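Local coordinates for protein putative glutathione S-transferase (Sinorhizobium meliloti, PDB 4MDC) that probably catalyses, as a homodimer, the conjugation of glutathione to electrophilic substrates, at residues B[57-61]-B[62-66]; B[127-130]-B[131-135]; B[219-222]-B[223-227]. One frame throughout, in Å; residues are numbered along the deposited sequence.

All three interactions are local, joining residues a few positions apart along or at the start of a helix, and each pairs a charged couple, two residues apart at a helix start in interaction 1 and one turn apart in interactions 2 and 3, with backbone hydrogen bonds. Interaction 1 lies in the N-terminal, thioredoxin-like region, whereas interactions 2 and 3 belong to the helical C-terminal region. The centres of interactions 1 and 2 are about 22 Å apart, as are those of 2 and 3; in both pairs the nearest atoms stay about 9 Å apart. Interactions 1 and 3 lie on opposite sides of the chain's centre, about 35 Å between centres. Helix 191-205 packs against both 127-135 and 219-227.

Interaction 1 (B[57-61]-B[62-66]); sequences WENRR and DFLTL
The start of helix 61-66 in the thioredoxin-like region is the setting, with Arg60 at the N-cap position and its side chain reaching forward to Asp62 of the first turn. Arg60 NE lies 2.6 Å from Asp62 OD1 in a salt bridge, while NH2 of Arg60 donates to Asp62 OD2 at 3.2 Å. The second bond reaches OD2 from the syn side but 30° out of the carboxylate plane, in keeping with the 61° between guanidinium and carboxylate. The fit is therefore a skewed grip and not a flat pairing. It depends on Asp62 CG standing between its backbone N and carbonyl carbon (chi1 61°), which turns the carboxylate back toward the arginine. Water 1 gives a proton to Asp62 OD2 at 2.5 Å and accepts only weakly from Arg60 NE. On the backbone, Leu64 N donates to Arg60 O at 3.0 Å, and Thr65 N to Arg61 O at the same length. Leu64 CD1 rests 3.9 Å from Asn59 CA, an apolar touch beside the helix start. Arg60 NH1 also makes a salt bridge to Glu54 and a long one to Glu58, which extends the charge network back into the preceding loop. Buried Phe63, by contrast, packs on Tyr27 of strand 25-28 and Val74 of strand 74-76, seating the short helix against the sheet.

Interaction 2 (B[127-130]-B[131-135]); sequences KMEA and DVTRP
Charge comes first: Lys127 NZ reaches Asp131 OD2 at 3.2 Å, one helical turn on, in a salt bridge that uses the syn lone pair of that oxygen. The lysine chain runs extended until it bends at its last torsion (chi4 48°), which swings NZ back to the carboxylate. Water 2 closes a second path, accepting from Lys127 NZ and donating to Asp131 OD1, each at 2.6 Å. Asp131 OD2 is also hydrogen-bonded to His170 of helix 167-180, so an alanine here would probably leave both Lys127 and His170 without their shared carboxylate partner.

Water also mediates at Glu129. Water 3 donates to Glu129 OE1 and accepts from Thr133 OG1, whereas water 4 donates to Glu129 OE2 and accepts from Arg134 NH2 at the edge of the guanidinium. Glu129 and Arg134 stay short of a direct salt bridge, with OE2 and NH2 4.6 Å apart. The guanidinium instead lays one face over Ala130 CA.

Among the backbone bonds, Met128 O takes two donors, Val132 N at 2.9 Å and Thr133 N at 3.1 Å, and Glu129 O receives Arg134 N at 2.8 Å. The apolar part is slight: selenomethionine Met128 CG lies 4.3 Å from Val132 CB, and both side chains lean on Leu203 of helix 191-205.

The i to i+5 bonds mark a pi-type widening within long helix 111-145, followed by a kink at Pro135, whose nitrogen has no proton to give the preceding turn.

Interaction 3 (B[219-222]-B[223-227]); sequences EWYQ and RLKSR
Ordinary alpha-helical bonds run through helix 215-225, Leu224 N donating to Trp220 O at 3.1 Å and Lys225 N to Tyr221 O at 2.7 Å. One turn apart, Glu219 and Arg223 pair side-on: Arg223 NH2 gives a nearly straight bond (174°) to Glu219 OE1 at 2.7 Å, and Arg223 NE meets Glu219 OE2 at 2.8 Å. Carboxylate and guanidinium are nearly coplanar, 27° apart, and this two-point grip limits rotation of both groups. Glu219 bends at chi2 (-77°) to bring its oxygens alongside the NE and NH2 edge of the arginine. One guanidinium face lies over Trp220 CA, with the guanidinium plane almost perpendicular to the indole, and NH1 of Arg223 is hydrogen-bonded to Pro182 O.

The buried side carries two CH-pi contacts. Leu224 CD2 sits over the five-membered ring of Trp220, 3.9 Å from its centroid, while Trp220 NE1 donates to Asp193. Lys225 CB lies over the Tyr221 ring, 4.2 Å from the centroid, and the lysine chain runs on past the ring, its CD 3.7 Å from Tyr221 CE2. The far end, NZ, is held by the carbonyls of Tyr247 and Asp249 in the C-terminal tail.

The i to i+4 pair Glu219-Arg223 toward the more exposed side, with aromatic rings turned inward against helix 191-205, makes this an amphipathic helix of the all-helical C-terminal domain of the glutathione transferase fold.

Interaction 1 (B[57-61]-B[62-66])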
loop_
_atom_site.group_PDB
_atom_site.type_symbol
_atom_site.label_atom_id
_atom_site.label_comp_id
_atom_site.label_asym_id
_atom_site.label_seq_id
_atom_site.Cartn_x
_atom_site.Cartn_y
_atom_site.Cartn_z
ATOM N N TRP B 57 16.093 7.390 -3.485
ATOM C CA TRP B 57 16.868 6.782 -4.583
ATOM C C TRP B 57 18.265 6.194 -4.273
ATOM O O TRP B 57 18.802 5.451 -5.091
ATOM C CB TRP B 57 17.050 7.830 -5.690
ATOM C CG TRP B 57 17.758 9.095 -5.187
ATOM C CD1 TRP B 57 17.170 10.229 -4.638
ATOM C CD2 TRP B 57 19.154 9.312 -5.139
ATOM N NE1 TRP B 57 18.139 11.135 -4.273
ATOM C CE2 TRP B 57 19.364 10.597 -4.570
ATOM C CE3 TRP B 57 20.255 8.558 -5.523
ATOM C CZ2 TRP B 57 20.632 11.129 -4.373
ATOM C CZ3 TRP B 57 21.530 9.093 -5.317
ATOM C CH2 TRP B 57 21.700 10.375 -4.753
ATOM N N GLU B 58 18.905 6.567 -3.173
ATOM C CA GLU B 58 20.383 6.329 -3.054
ATOM C C GLU B 58 20.876 4.915 -2.749
ATOM O O GLU B 58 22.070 4.615 -2.922
ATOM C CB GLU B 58 20.980 7.228 -1.965
ATOM C CG GLU B 58 22.508 7.202 -1.828
ATOM C CD GLU B 58 23.049 8.243 -0.854
ATOM O OE1 GLU B 58 22.266 8.911 -0.151
ATOM O OE2 GLU B 58 24.280 8.393 -0.773
ATOM N N ASN B 59 19.995 4.089 -2.213
ATOM C CA ASN B 59 20.367 2.708 -1.850
ATOM C C ASN B 59 21.583 2.559 -0.940
ATOM O O ASN B 59 22.483 1.774 -1.205
ATOM C CB ASN B 59 20.628 1.875 -3.113
ATOM C CG ASN B 59 19.461 1.870 -4.065
ATOM O OD1 ASN B 59 19.672 2.003 -5.272
ATOM N ND2 ASN B 59 18.230 1.718 -3.551
ATOM N N ARG B 60 21.662 3.339 0.116
ATOM C CA ARG B 60 22.830 3.199 0.953
ATOM C C ARG B 60 22.693 1.962 1.841
ATOM O O ARG B 60 21.618 1.679 2.359
ATOM C CB ARG B 60 23.061 4.465 1.766
ATOM C CG ARG B 60 24.467 4.568 2.312
ATOM C CD ARG B 60 24.772 5.912 2.991
ATOM N NE ARG B 60 24.067 6.036 4.266
ATOM C CZ ARG B 60 22.883 6.616 4.434
ATOM N NH1 ARG B 60 22.283 7.212 3.408
ATOM N NH2 ARG B 60 22.293 6.619 5.636
ATOM N N ARG B 61 23.789 1.222 1.976
ATOM C CA ARG B 61 23.765 -0.100 2.627
ATOM C C ARG B 61 23.256 -0.085 4.072
ATOM O O ARG B 61 22.480 -0.955 4.461
ATOM C CB ARG B 61 25.130 -0.777 2.555
ATOM C CG ARG B 61 25.180 -2.192 3.131
ATOM C CD ARG B 61 26.517 -2.878 2.901
ATOM N NE ARG B 61 26.806 -3.048 1.469
ATOM C CZ ARG B 61 26.230 -3.933 0.654
ATOM N NH1 ARG B 61 25.317 -4.797 1.106
ATOM N NH2 ARG B 61 26.571 -3.961 -0.635
ATOM N N ASP B 62 23.638 0.935 4.848
ATOM C CA ASP B 62 23.119 1.029 6.206
ATOM C C ASP B 62 21.593 1.290 6.271
ATOM O O ASP B 62 20.905 0.773 7.145
ATOM C CB ASP B 62 23.891 2.038 7.081
ATOM C CG ASP B 62 23.858 3.486 6.551
ATOM O OD1 ASP B 62 23.912 3.682 5.317
ATOM O OD2 ASP B 62 23.822 4.429 7.369
ATOM N N PHE B 63 21.080 2.140 5.382
ATOM C CA PHE B 63 19.652 2.422 5.353
ATOM C C PHE B 63 18.883 1.166 4.929
ATOM O O PHE B 63 17.852 0.798 5.498
ATOM C CB PHE B 63 19.282 3.588 4.423
ATOM C CG PHE B 63 17.785 3.846 4.379
ATOM C CD1 PHE B 63 17.114 4.309 5.512
ATOM C CD2 PHE B 63 17.031 3.543 3.239
ATOM C CE1 PHE B 63 15.737 4.548 5.485
ATOM C CE2 PHE B 63 15.646 3.752 3.214
ATOM C CZ PHE B 63 14.996 4.214 4.351
ATOM N N LEU B 64 19.398 0.486 3.915
ATOM C CA LEU B 64 18.774 -0.772 3.462
ATOM C C LEU B 64 18.868 -1.912 4.478
ATOM O O LEU B 64 18.039 -2.793 4.483
ATOM C CB LEU B 64 19.341 -1.238 2.116
ATOM C CG LEU B 64 19.022 -0.297 0.943
ATOM C CD1 LEU B 64 19.685 -0.840 -0.316
ATOM C CD2 LEU B 64 17.538 -0.108 0.707
ATOM N N THR B 65 19.824 -1.873 5.391
ATOM C CA THR B 65 19.835 -2.785 6.519
ATOM C C THR B 65 18.641 -2.506 7.449
ATOM O O THR B 65 18.026 -3.420 7.960
ATOM C CB THR B 65 21.177 -2.703 7.286
ATOM O OG1 THR B 65 22.223 -3.123 6.404
ATOM C CG2 THR B 65 21.184 -3.565 8.507
ATOM N N LEU B 66 18.354 -1.240 7.679
ATOM C CA LEU B 66 17.256 -0.858 8.536
ATOM C C LEU B 66 15.926 -1.194 7.870
ATOM O O LEU B 66 15.022 -1.683 8.520
ATOM C CB LEU B 66 17.323 0.648 8.795
ATOM C CG LEU B 66 16.226 1.171 9.720
ATOM C CD1 LEU B 66 16.484 0.667 11.120
ATOM C CD2 LEU B 66 16.181 2.688 9.622
HETATM O O HOH W 1 25.128 6.538 7.317
#

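Interaction 2 (B[127-130]-B[131-135])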
loop_
_atom_site.group_PDB
_atom_site.type_symbol
_atom_site.label_atom_id
_atom_site.label_comp_id
_atom_site.label_asym_id
_atom_site.label_seq_id
_atom_site.Cartn_x
_atom_site.Cartn_y
_atom_site.Cartn_z
ATOM N N LYS B 127 -2.286 5.560 -4.723
ATOM C CA LYS B 127 -2.737 5.798 -6.098
ATOM C C LYS B 127 -2.146 7.091 -6.689
ATOM O O LYS B 127 -1.496 7.060 -7.731
ATOM C CB LYS B 127 -4.240 5.791 -6.216
ATOM C CG LYS B 127 -4.692 5.873 -7.676
ATOM C CD LYS B 127 -6.179 5.708 -7.852
ATOM C CE LYS B 127 -6.686 6.080 -9.204
ATOM N NZ LYS B 127 -5.936 5.506 -10.335
HETATM N N MSE B 128 -2.403 8.235 -6.060
HETATM C CA MSE B 128 -1.864 9.511 -6.540
HETATM C C MSE B 128 -0.345 9.461 -6.552
HETATM O O MSE B 128 0.321 10.078 -7.410
HETATM C CB MSE B 128 -2.329 10.712 -5.721
HETATM C CG MSE B 128 -2.042 12.037 -6.467
HETATM SE SE MSE B 128 -2.660 13.551 -5.364
HETATM C CE MSE B 128 -2.148 14.939 -6.665
ATOM N N GLU B 129 0.225 8.739 -5.607
ATOM C CA GLU B 129 1.702 8.655 -5.538
ATOM C C GLU B 129 2.295 7.963 -6.792
ATOM O O GLU B 129 3.239 8.432 -7.404
ATOM C CB GLU B 129 2.045 7.913 -4.260
ATOM C CG GLU B 129 3.504 7.684 -4.020
ATOM C CD GLU B 129 4.228 8.936 -3.483
ATOM O OE1 GLU B 129 3.571 9.993 -3.250
ATOM O OE2 GLU B 129 5.471 8.841 -3.255
ATOM N N ALA B 130 1.636 6.892 -7.216
ATOM C CA ALA B 130 2.059 6.167 -8.424
ATOM C C ALA B 130 1.730 6.898 -9.702
ATOM O O ALA B 130 2.567 6.930 -10.644
ATOM C CB ALA B 130 1.432 4.773 -8.479
ATOM N N ASP B 131 0.556 7.531 -9.736
ATOM C CA ASP B 131 0.054 8.159 -10.967
ATOM C C ASP B 131 0.789 9.461 -11.222
ATOM O O ASP B 131 0.995 9.859 -12.343
ATOM C CB ASP B 131 -1.418 8.568 -10.841
ATOM C CG ASP B 131 -2.378 7.398 -10.910
ATOM O OD1 ASP B 131 -1.922 6.290 -11.246
ATOM O OD2 ASP B 131 -3.572 7.632 -10.613
ATOM N N VAL B 132 1.175 10.125 -10.149
ATOM C CA VAL B 132 1.713 11.501 -10.246
ATOM C C VAL B 132 3.021 11.736 -9.449
ATOM O O VAL B 132 4.078 12.045 -10.023
ATOM C CB VAL B 132 0.703 12.531 -9.724
ATOM C CG1 VAL B 132 1.300 13.963 -9.790
ATOM C CG2 VAL B 132 -0.590 12.504 -10.516
ATOM N N THR B 133 2.954 11.607 -8.126
ATOM C CA THR B 133 3.924 12.283 -7.293
ATOM C C THR B 133 5.283 11.634 -7.334
ATOM O O THR B 133 6.323 12.311 -7.474
ATOM C CB THR B 133 3.396 12.385 -5.850
ATOM O OG1 THR B 133 2.006 12.758 -5.847
ATOM C CG2 THR B 133 4.133 13.483 -5.121
ATOM N N ARG B 134 5.340 10.319 -7.187
ATOM C CA ARG B 134 6.644 9.634 -7.222
ATOM C C ARG B 134 7.439 9.840 -8.547
ATOM O O ARG B 134 8.612 10.295 -8.516
ATOM C CB ARG B 134 6.471 8.135 -6.907
ATOM C CG ARG B 134 7.755 7.349 -7.079
ATOM C CD ARG B 134 7.683 5.941 -6.509
ATOM N NE ARG B 134 6.712 5.064 -7.197
ATOM C CZ ARG B 134 5.564 4.573 -6.687
ATOM N NH1 ARG B 134 4.826 3.780 -7.455
ATOM N NH2 ARG B 134 5.121 4.875 -5.470
ATOM N N PRO B 135 6.812 9.593 -9.710
ATOM C CA PRO B 135 7.587 9.867 -10.930
ATOM C C PRO B 135 7.975 11.350 -11.158
ATOM O O PRO B 135 9.058 11.650 -11.671
ATOM C CB PRO B 135 6.677 9.376 -12.065
ATOM C CG PRO B 135 5.319 9.124 -11.460
ATOM C CD PRO B 135 5.509 8.924 -9.976
HETATM O O HOH W 2 -3.654 4.344 -10.999
HETATM O O HOH W 3 1.104 11.247 -3.557
HETATM O O HOH W 4 6.619 6.509 -3.258
#

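Interaction 3 (B[219-222]-B[223-227])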
loop_
_atom_site.group_PDB
_atom_site.type_symbol
_atom_site.label_atom_id
_atom_site.label_comp_id
_atom_site.label_asym_id
_atom_site.label_seq_id
_atom_site.Cartn_x
_atom_site.Cartn_y
_atom_site.Cartn_z
ATOM N N GLU B 219 -10.029 25.787 -0.973
ATOM C CA GLU B 219 -10.620 26.189 0.286
ATOM C C GLU B 219 -10.257 25.166 1.366
ATOM O O GLU B 219 -9.901 25.521 2.504
ATOM C CB GLU B 219 -12.143 26.365 0.147
ATOM C CG GLU B 219 -12.859 26.776 1.453
ATOM C CD GLU B 219 -13.078 25.638 2.472
ATOM O OE1 GLU B 219 -13.289 24.460 2.062
ATOM O OE2 GLU B 219 -13.058 25.891 3.721
ATOM N N TRP B 220 -10.394 23.877 1.028
ATOM C CA TRP B 220 -10.029 22.805 1.948
ATOM C C TRP B 220 -8.536 22.826 2.325
ATOM O O TRP B 220 -8.149 22.690 3.534
ATOM C CB TRP B 220 -10.510 21.435 1.376
ATOM C CG TRP B 220 -9.857 20.279 2.044
ATOM C CD1 TRP B 220 -10.323 19.546 3.113
ATOM C CD2 TRP B 220 -8.575 19.726 1.719
ATOM N NE1 TRP B 220 -9.401 18.624 3.493
ATOM C CE2 TRP B 220 -8.323 18.692 2.637
ATOM C CE3 TRP B 220 -7.637 19.984 0.720
ATOM C CZ2 TRP B 220 -7.165 17.929 2.580
ATOM C CZ3 TRP B 220 -6.515 19.250 0.657
ATOM C CH2 TRP B 220 -6.233 18.267 1.614
ATOM N N TYR B 221 -7.652 23.042 1.325
ATOM C CA TYR B 221 -6.220 23.046 1.593
ATOM C C TYR B 221 -5.775 24.234 2.446
ATOM O O TYR B 221 -4.893 24.114 3.305
ATOM C CB TYR B 221 -5.417 22.997 0.309
ATOM C CG TYR B 221 -3.929 22.903 0.523
ATOM C CD1 TYR B 221 -3.346 21.812 1.162
ATOM C CD2 TYR B 221 -3.080 23.930 0.088
ATOM C CE1 TYR B 221 -1.961 21.720 1.334
ATOM C CE2 TYR B 221 -1.708 23.838 0.289
ATOM C CZ TYR B 221 -1.164 22.744 0.937
ATOM O OH TYR B 221 0.202 22.624 1.096
ATOM N N GLN B 222 -6.420 25.359 2.236
ATOM C CA GLN B 222 -6.149 26.524 3.052
ATOM C C GLN B 222 -6.417 26.228 4.527
ATOM O O GLN B 222 -5.639 26.654 5.374
ATOM C CB GLN B 222 -6.939 27.734 2.540
ATOM C CG GLN B 222 -6.269 29.047 2.842
ATOM C CD GLN B 222 -6.675 29.497 4.207
ATOM O OE1 GLN B 222 -7.695 29.007 4.753
ATOM N NE2 GLN B 222 -5.905 30.399 4.791
ATOM N N ARG B 223 -7.452 25.452 4.833
ATOM C CA ARG B 223 -7.705 25.010 6.185
ATOM C C ARG B 223 -6.623 24.097 6.704
ATOM O O ARG B 223 -6.212 24.261 7.855
ATOM C CB ARG B 223 -9.039 24.249 6.351
ATOM C CG ARG B 223 -10.310 25.084 6.315
ATOM C CD ARG B 223 -11.513 24.141 6.551
ATOM N NE ARG B 223 -12.166 23.775 5.295
ATOM C CZ ARG B 223 -12.652 22.569 5.003
ATOM N NH1 ARG B 223 -12.506 21.505 5.855
ATOM N NH2 ARG B 223 -13.254 22.390 3.835
ATOM N N LEU B 224 -6.180 23.116 5.933
ATOM C CA LEU B 224 -5.109 22.240 6.424
ATOM C C LEU B 224 -3.757 22.990 6.591
ATOM O O LEU B 224 -3.062 22.820 7.603
ATOM C CB LEU B 224 -4.872 21.091 5.502
ATOM C CG LEU B 224 -5.743 19.838 5.743
ATOM C CD1 LEU B 224 -5.359 19.119 7.034
ATOM C CD2 LEU B 224 -7.228 20.178 5.770
ATOM N N LYS B 225 -3.392 23.762 5.579
ATOM C CA LYS B 225 -2.081 24.422 5.600
ATOM C C LYS B 225 -1.947 25.452 6.696
ATOM O O LYS B 225 -0.815 25.824 7.053
ATOM C CB LYS B 225 -1.676 24.976 4.205
ATOM C CG LYS B 225 -1.990 26.420 3.911
ATOM C CD LYS B 225 -1.672 26.802 2.462
ATOM C CE LYS B 225 -0.183 27.018 2.263
ATOM N NZ LYS B 225 0.083 27.867 1.070
ATOM N N SER B 226 -3.074 25.919 7.224
ATOM C CA SER B 226 -3.064 26.881 8.344
ATOM C C SER B 226 -2.969 26.244 9.717
ATOM O O SER B 226 -2.834 26.937 10.701
ATOM C CB SER B 226 -4.261 27.817 8.306
ATOM O OG SER B 226 -5.467 27.121 8.462
ATOM N N ARG B 227 -3.009 24.929 9.803
ATOM C CA ARG B 227 -2.923 24.299 11.118
ATOM C C ARG B 227 -1.497 24.405 11.659
ATOM O O ARG B 227 -0.549 24.367 10.891
ATOM C CB ARG B 227 -3.345 22.827 11.030
ATOM C CG ARG B 227 -4.809 22.678 10.710
ATOM C CD ARG B 227 -5.228 21.212 10.591
ATOM N NE ARG B 227 -5.305 20.502 11.863
ATOM C CZ ARG B 227 -6.364 20.479 12.658
ATOM N NH1 ARG B 227 -7.472 21.149 12.355
ATOM N NH2 ARG B 227 -6.317 19.806 13.786
#